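Local coordinates for alkaline phosphatase (Antarctic bacterium, PDB 2W5V), which probably hydrolyses phosphate monoesters as an alkaline phosphatase, a metalloenzyme that uses two zinc ions and one magnesium ion, at residues L39-D43 / T137-F141; G126-S131 / I251-Q257. The protein carries 1 engineered substitution. All blocks are in the same frame, centred on the assembly; numbering follows the deposited sequence.

Interaction 1 (L39-D43 / T137-F141); sequences LLISD and TPASF. With MG (magnesium ion), chain I; ZN (zinc ion), chain H.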
ATOM      1  N   LEU B  39      18.299   6.296  -3.977  1.00 14.99           N
ATOM      2  CA  LEU B  39      17.262   6.032  -2.991  1.00 15.36           C
ATOM      3  C   LEU B  39      16.455   7.305  -2.736  1.00 22.04           C
ATOM      4  O   LEU B  39      16.982   8.289  -2.226  1.00 16.61           O
ATOM      5  CB  LEU B  39      17.901   5.536  -1.694  1.00 14.44           C
ATOM      6  CG  LEU B  39      16.938   5.405  -0.523  1.00 16.71           C
ATOM      7  CD1 LEU B  39      15.825   4.406  -0.850  1.00 18.58           C
ATOM      8  CD2 LEU B  39      17.700   4.991   0.720  1.00 15.35           C
ATOM      9  N   LEU B  40      15.186   7.301  -3.126  1.00 15.78           N
ATOM     10  CA  LEU B  40      14.348   8.486  -2.955  1.00 15.39           C
ATOM     11  C   LEU B  40      13.381   8.228  -1.818  1.00 18.20           C
ATOM     12  O   LEU B  40      12.694   7.206  -1.786  1.00 20.77           O
ATOM     13  CB  LEU B  40      13.574   8.797  -4.238  1.00 17.90           C
ATOM     14  CG  LEU B  40      14.433   8.930  -5.495  1.00 20.82           C
ATOM     15  CD1 LEU B  40      13.584   8.966  -6.734  1.00 27.00           C
ATOM     16  CD2 LEU B  40      15.279  10.169  -5.405  1.00 29.05           C
ATOM     17  N   ILE B  41      13.346   9.153  -0.875  1.00 17.42           N
ATOM     18  CA  ILE B  41      12.543   8.994   0.319  1.00 17.43           C
ATOM     19  C   ILE B  41      11.527  10.121   0.384  1.00 14.18           C
ATOM     20  O   ILE B  41      11.886  11.300   0.404  1.00 17.83           O
ATOM     21  CB  ILE B  41      13.418   9.045   1.583  1.00 18.11           C
ATOM     22  CG1 ILE B  41      14.435   7.901   1.580  1.00 17.24           C
ATOM     23  CG2 ILE B  41      12.556   9.005   2.838  1.00 18.26           C
ATOM     24  CD1 ILE B  41      15.399   7.942   2.764  1.00 18.78           C
ATOM     25  N   SER B  42      10.256   9.748   0.407  1.00 13.67           N
ATOM     26  CA  SER B  42       9.180  10.705   0.608  1.00 14.45           C
ATOM     27  C   SER B  42       8.817  10.653   2.083  1.00 18.31           C
ATOM     28  O   SER B  42       8.188   9.694   2.545  1.00 24.05           O
ATOM     29  CB  SER B  42       7.967  10.317  -0.238  1.00 14.59           C
ATOM     30  OG  SER B  42       7.707   8.923  -0.137  1.00 17.24           O
ATOM     31  N   ASP B  43       9.217  11.675   2.827  1.00 16.05           N
ATOM     32  CA  ASP B  43       8.989  11.668   4.262  1.00 14.42           C
ATOM     33  C   ASP B  43       7.502  11.816   4.577  1.00 15.82           C
ATOM     34  O   ASP B  43       6.872  12.793   4.180  1.00 18.83           O
ATOM     35  CB  ASP B  43       9.799  12.769   4.956  1.00 13.22           C
ATOM     36  CG  ASP B  43       9.961  12.505   6.439  1.00 17.93           C
ATOM     37  OD1 ASP B  43       8.941  12.205   7.085  1.00 16.60           O
ATOM     38  OD2 ASP B  43      11.099  12.560   6.953  1.00 15.89           O
ATOM     39  N   THR B 137      16.334  13.046   8.301  1.00 13.93           N
ATOM     40  CA  THR B 137      16.485  12.125   7.176  1.00 15.87           C
ATOM     41  C   THR B 137      17.869  12.194   6.493  1.00 18.76           C
ATOM     42  O   THR B 137      18.569  11.175   6.420  1.00 20.17           O
ATOM     43  CB  THR B 137      15.345  12.285   6.137  1.00 19.09           C
ATOM     44  OG1 THR B 137      14.094  12.347   6.821  1.00 14.54           O
ATOM     45  CG2 THR B 137      15.323  11.100   5.181  1.00 12.85           C
ATOM     46  N   PRO B 138      18.268  13.385   5.994  1.00 18.71           N
ATOM     47  CA  PRO B 138      19.607  13.497   5.398  1.00 15.72           C
ATOM     48  C   PRO B 138      20.669  13.161   6.435  1.00 18.69           C
ATOM     49  O   PRO B 138      21.640  12.488   6.118  1.00 18.21           O
ATOM     50  CB  PRO B 138      19.739  14.992   5.040  1.00 19.07           C
ATOM     51  CG  PRO B 138      18.446  15.606   5.265  1.00 24.09           C
ATOM     52  CD  PRO B 138      17.550  14.669   6.027  1.00 21.09           C
ATOM     53  N   ALA B 139      20.482  13.625   7.666  1.00 17.22           N
ATOM     54  CA  ALA B 139      21.515  13.483   8.694  1.00 18.71           C
ATOM     55  C   ALA B 139      21.868  12.019   8.925  1.00 17.33           C
ATOM     56  O   ALA B 139      23.036  11.670   9.117  1.00 18.43           O
ATOM     57  CB  ALA B 139      21.062  14.115   9.995  1.00 13.95           C
ATOM     58  N   SER B 140      20.852  11.167   8.916  1.00 14.60           N
ATOM     59  CA  SER B 140      21.064   9.751   9.172  1.00 13.83           C
ATOM     60  C   SER B 140      21.996   9.111   8.148  1.00 15.72           C
ATOM     61  O   SER B 140      22.536   8.036   8.394  1.00 20.34           O
ATOM     62  CB  SER B 140      19.731   8.994   9.203  1.00 20.28           C
ATOM     63  OG  SER B 140      18.930   9.431  10.286  1.00 25.65           O
ATOM     64  N   PHE B 141      22.194   9.767   7.009  1.00 16.28           N
ATOM     65  CA  PHE B 141      23.064   9.210   5.978  1.00 17.67           C
ATOM     66  C   PHE B 141      24.530   9.684   6.050  1.00 23.16           C
ATOM     67  O   PHE B 141      25.381   9.159   5.339  1.00 24.80           O
ATOM     68  CB  PHE B 141      22.468   9.436   4.584  1.00 15.93           C
ATOM     69  CG  PHE B 141      21.288   8.545   4.293  1.00 18.95           C
ATOM     70  CD1 PHE B 141      20.035   8.850   4.803  1.00 18.07           C
ATOM     71  CD2 PHE B 141      21.443   7.378   3.559  1.00 14.93           C
ATOM     72  CE1 PHE B 141      18.947   8.021   4.572  1.00 18.29           C
ATOM     73  CE2 PHE B 141      20.348   6.542   3.319  1.00 15.55           C
ATOM     74  CZ  PHE B 141      19.105   6.866   3.827  1.00 17.60           C
TER
HETATM   75 MG    MG I1378      12.626  13.978   6.756  1.00 18.17          MG
HETATM   76 ZN    ZN H1377       9.535  11.213   8.725  1.00 19.01          ZN
HETATM   77  O   HOH W   1      14.415  15.402   6.667  1.00 16.99           O
HETATM   78  O   HOH W   2      11.099  15.543   6.546  1.00 17.09           O
HETATM   79  O   HOH W   3      12.638  14.421   9.019  1.00 20.67           O
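A metal-bridged contact with an apolar flank joins the C-terminal part of central strand 36-42 and D43 to the short helix 136-139 and the residues after it, deep in the chain. No hydrogen bond runs between the two segments. Their polar link is the magnesium ion, held by D43 OD2 at 2.1 Å and T137 OG1 at 2.2 Å. The separation of 3.0 Å between D43 OD2 and T137 OG1 is therefore that of two ligands on one ion. Waters 1, 2 and 3, at 2.2 to 2.3 Å from MG, together with E254 bring the coordination number to six.

Behind the metal, L39 and I41 point to the same side of the strand as D43. I41 CD1 touches both T137 CG2 (4.0 Å) and F141 CE1 (4.0 Å), while L39 CD2 lies 3.9 Å from F141 CZ. F141 is brought into place by a turn in which F141 N donates to P138 O (2.9 Å). L40 and S42 point the other way, onto helix 267-291.

The second carboxylate oxygen, D43 OD1, binds a zinc ion at 2.0 Å, a site shared with D301, H302 and phosphorylated S84. One aspartate thus bridges two metals, so the chain at D43 is held by both the magnesium and the zinc site of the phosphatase centre.

Interaction 2 (G126-S131 / I251-Q257); sequences GVVATS and IMSEGSQ. With MG (magnesium ion), chain I.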
ATOM      1  N   GLY B 126      26.056  11.141  -2.499  1.00 20.43           N
ATOM      2  CA  GLY B 126      25.382  12.421  -2.422  1.00 16.00           C
ATOM      3  C   GLY B 126      24.074  12.383  -1.652  1.00 18.78           C
ATOM      4  O   GLY B 126      23.404  11.349  -1.576  1.00 17.66           O
ATOM      5  N   VAL B 127      23.703  13.530  -1.093  1.00 17.08           N
ATOM      6  CA  VAL B 127      22.477  13.656  -0.323  1.00 17.65           C
ATOM      7  C   VAL B 127      21.760  14.963  -0.666  1.00 21.39           C
ATOM      8  O   VAL B 127      22.352  16.046  -0.596  1.00 25.27           O
ATOM      9  CB  VAL B 127      22.778  13.600   1.176  1.00 22.77           C
ATOM     10  CG1 VAL B 127      21.557  13.976   1.976  1.00 22.14           C
ATOM     11  CG2 VAL B 127      23.264  12.207   1.556  1.00 20.41           C
ATOM     12  N   VAL B 128      20.493  14.855  -1.048  1.00 18.30           N
ATOM     13  CA  VAL B 128      19.680  16.017  -1.398  1.00 18.98           C
ATOM     14  C   VAL B 128      18.425  16.030  -0.531  1.00 22.44           C
ATOM     15  O   VAL B 128      17.871  14.963  -0.234  1.00 20.92           O
ATOM     16  CB  VAL B 128      19.286  15.985  -2.896  1.00 21.50           C
ATOM     17  CG1 VAL B 128      18.273  17.072  -3.213  1.00 18.70           C
ATOM     18  CG2 VAL B 128      20.525  16.126  -3.768  1.00 23.26           C
ATOM     19  N   ALA B 129      17.980  17.219  -0.116  1.00 16.68           N
ATOM     20  CA  ALA B 129      16.804  17.339   0.748  1.00 19.73           C
ATOM     21  C   ALA B 129      16.128  18.702   0.607  1.00 23.86           C
ATOM     22  O   ALA B 129      16.792  19.682   0.292  1.00 22.22           O
ATOM     23  CB  ALA B 129      17.200  17.114   2.192  1.00 17.24           C
ATOM     24  N   THR B 130      14.820  18.769   0.865  1.00 19.66           N
ATOM     25  CA  THR B 130      14.110  20.052   0.836  1.00 18.97           C
ATOM     26  C   THR B 130      13.983  20.657   2.231  1.00 22.48           C
ATOM     27  O   THR B 130      13.539  21.793   2.390  1.00 25.56           O
ATOM     28  CB  THR B 130      12.718  19.962   0.173  1.00 20.01           C
ATOM     29  OG1 THR B 130      11.906  19.020   0.883  1.00 22.48           O
ATOM     30  CG2 THR B 130      12.843  19.527  -1.276  1.00 20.06           C
ATOM     31  N   SER B 131      14.372  19.890   3.240  1.00 19.44           N
ATOM     32  CA  SER B 131      14.505  20.424   4.589  1.00 22.39           C
ATOM     33  C   SER B 131      15.913  20.987   4.745  1.00 21.51           C
ATOM     34  O   SER B 131      16.672  21.083   3.778  1.00 22.54           O
ATOM     35  CB  SER B 131      14.305  19.308   5.621  1.00 19.75           C
ATOM     36  OG  SER B 131      15.224  18.243   5.395  1.00 21.83           O
ATOM     37  N   ILE B 251      23.061   7.900  -4.245  1.00 19.36           N
ATOM     38  CA  ILE B 251      22.390   9.163  -3.912  1.00 16.66           C
ATOM     39  C   ILE B 251      21.141   8.879  -3.094  1.00 21.44           C
ATOM     40  O   ILE B 251      20.402   7.940  -3.397  1.00 19.37           O
ATOM     41  CB  ILE B 251      21.958   9.922  -5.198  1.00 16.37           C
ATOM     42  CG1 ILE B 251      23.176  10.390  -5.984  1.00 17.24           C
ATOM     43  CG2 ILE B 251      21.056  11.106  -4.873  1.00 18.54           C
ATOM     44  CD1 ILE B 251      22.853  10.771  -7.431  1.00 28.92           C
ATOM     45  N   MET B 252      20.917   9.670  -2.049  1.00 17.04           N
ATOM     46  CA  MET B 252      19.629   9.704  -1.361  1.00 14.92           C
ATOM     47  C   MET B 252      19.062  11.107  -1.565  1.00 21.08           C
ATOM     48  O   MET B 252      19.707  12.089  -1.208  1.00 20.77           O
ATOM     49  CB  MET B 252      19.783   9.424   0.140  1.00 19.12           C
ATOM     50  CG  MET B 252      18.449   9.219   0.877  1.00 17.12           C
ATOM     51  SD  MET B 252      17.484  10.729   1.178  1.00 22.38           S
ATOM     52  CE  MET B 252      18.558  11.559   2.365  1.00 24.78           C
ATOM     53  N   SER B 253      17.881  11.189  -2.172  1.00 19.83           N
ATOM     54  CA  SER B 253      17.151  12.451  -2.318  1.00 20.40           C
ATOM     55  C   SER B 253      15.824  12.376  -1.564  1.00 21.05           C
ATOM     56  O   SER B 253      15.084  11.396  -1.687  1.00 18.64           O
ATOM     57  CB  SER B 253      16.863  12.753  -3.791  1.00 25.27           C
ATOM     58  OG  SER B 253      18.067  12.860  -4.524  1.00 34.91           O
ATOM     59  N   GLU B 254      15.510  13.418  -0.806  1.00 13.94           N
ATOM     60  CA  GLU B 254      14.326  13.380   0.036  1.00 14.84           C
ATOM     61  C   GLU B 254      13.315  14.451  -0.332  1.00 21.17           C
ATOM     62  O   GLU B 254      13.661  15.628  -0.433  1.00 18.95           O
ATOM     63  CB  GLU B 254      14.704  13.546   1.507  1.00 14.53           C
ATOM     64  CG  GLU B 254      13.497  13.453   2.421  1.00 17.39           C
ATOM     65  CD  GLU B 254      13.734  14.037   3.790  1.00 21.22           C
ATOM     66  OE1 GLU B 254      14.676  14.837   3.956  1.00 18.74           O
ATOM     67  OE2 GLU B 254      12.956  13.702   4.701  1.00 14.40           O
ATOM     68  N   GLY B 255      12.067  14.033  -0.537  1.00 17.99           N
ATOM     69  CA  GLY B 255      10.949  14.961  -0.553  1.00 16.22           C
ATOM     70  C   GLY B 255      10.560  15.199   0.897  1.00 18.74           C
ATOM     71  O   GLY B 255       9.669  14.539   1.436  1.00 18.77           O
ATOM     72  N   SER B 256      11.241  16.148   1.529  1.00 19.15           N
ATOM     73  CA  SER B 256      11.215  16.299   2.983  1.00 17.81           C
ATOM     74  C   SER B 256       9.897  16.829   3.546  1.00 22.55           C
ATOM     75  O   SER B 256       9.525  16.510   4.686  1.00 21.79           O
ATOM     76  CB  SER B 256      12.344  17.244   3.418  1.00 20.51           C
ATOM     77  OG  SER B 256      13.588  16.874   2.841  1.00 19.98           O
ATOM     78  N   GLN B 257       9.199  17.653   2.770  1.00 16.61           N
ATOM     79  CA  GLN B 257       8.114  18.451   3.338  1.00 19.16           C
ATOM     80  C   GLN B 257       6.728  17.840   3.203  1.00 22.45           C
ATOM     81  O   GLN B 257       5.740  18.422   3.663  1.00 17.99           O
ATOM     82  CB  GLN B 257       8.141  19.882   2.793  1.00 20.81           C
ATOM     83  CG  GLN B 257       9.457  20.592   3.079  1.00 18.04           C
ATOM     84  CD  GLN B 257       9.405  22.073   2.791  1.00 23.34           C
ATOM     85  OE1 GLN B 257       8.345  22.697   2.869  1.00 30.00           O
ATOM     86  NE2 GLN B 257      10.552  22.649   2.454  1.00 22.21           N
TER
HETATM   87 MG    MG I1378      12.626  13.978   6.756  1.00 18.17          MG
HETATM   88  O   HOH W   4       9.294  18.335  -0.118  1.00 19.05           O
HETATM   89  O   HOH W   1      14.415  15.402   6.667  1.00 16.99           O
HETATM   90  O   HOH W   2      11.099  15.543   6.546  1.00 17.09           O
HETATM   91  O   HOH W   3      12.638  14.421   9.019  1.00 20.67           O
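Strands 124-129 and 249-255 are parallel neighbours in the central sheet and lead to the magnesium site; the axes of segments 126-129 and 251-255 run nearly parallel, with N-to-C directions 5° apart. Three backbone bonds join them: M252 N to G126 O (3.0 Å), V128 N to M252 O (2.9 Å) and E254 N to V128 O (2.9 Å). V128 thus spends both its N and O on this neighbour, whereas V127 and A129 bond to strand 165-169. On the other side, I251 and S253 bond to strand 36-42. S253 OG pairs with T235, and V127 CG1 meets M252 CE at 3.9 Å.

Beyond the paired residues, side chains take over as partners. G255 centres an inverse gamma turn, and the hydroxyl of S256 then accepts from T130 N (3.0 Å to S256 OG) and weakly from S131 N (3.1 Å to S256 OG), while S256 OG donates to E254 OE1 at 2.6 Å. Q257 NE2 donates to T130 O (3.1 Å) and also to M220 O, and Q257 OE1 bonds to Y269. Water 4 bridges T130 OG1 (2.9 Å) and Q257 N (3.0 Å), accepting from the latter.

E254 OE2 binds MG at 2.1 Å. Metal-bound water 1 donates to E254 OE1 (2.8 Å) and to S131 OG (3.2 Å), and metal-bound water 2 donates to S256 O (2.6 Å). With both carboxylate oxygens engaged, E254 is fixed as a magnesium ligand, and its orientation is tied through S256 to the backbone of T130 and S131.

In the fold
From the N terminus, strand 36-42 comes first, supplying most of 39-43, and strand 124-129 follows, opening interaction 2. Soon afterwards helix 136-139 closes interaction 1 over a 93-residue connection that includes helix 86-93. The chain then makes a longer excursion before strand 249-255 closes interaction 2. The two closures therefore cross rather than nest. In the sheet, strand 249-255 lies between 124-129 and 36-42, so it borders the first segment of each contact. Helix 136-139 sets P138 against V127, A129 and E254, and F141, just beyond it, packs on M252. D43, T137 and E254 meet on the magnesium ion, and S131, just past strand 124-129, reaches it through water 1.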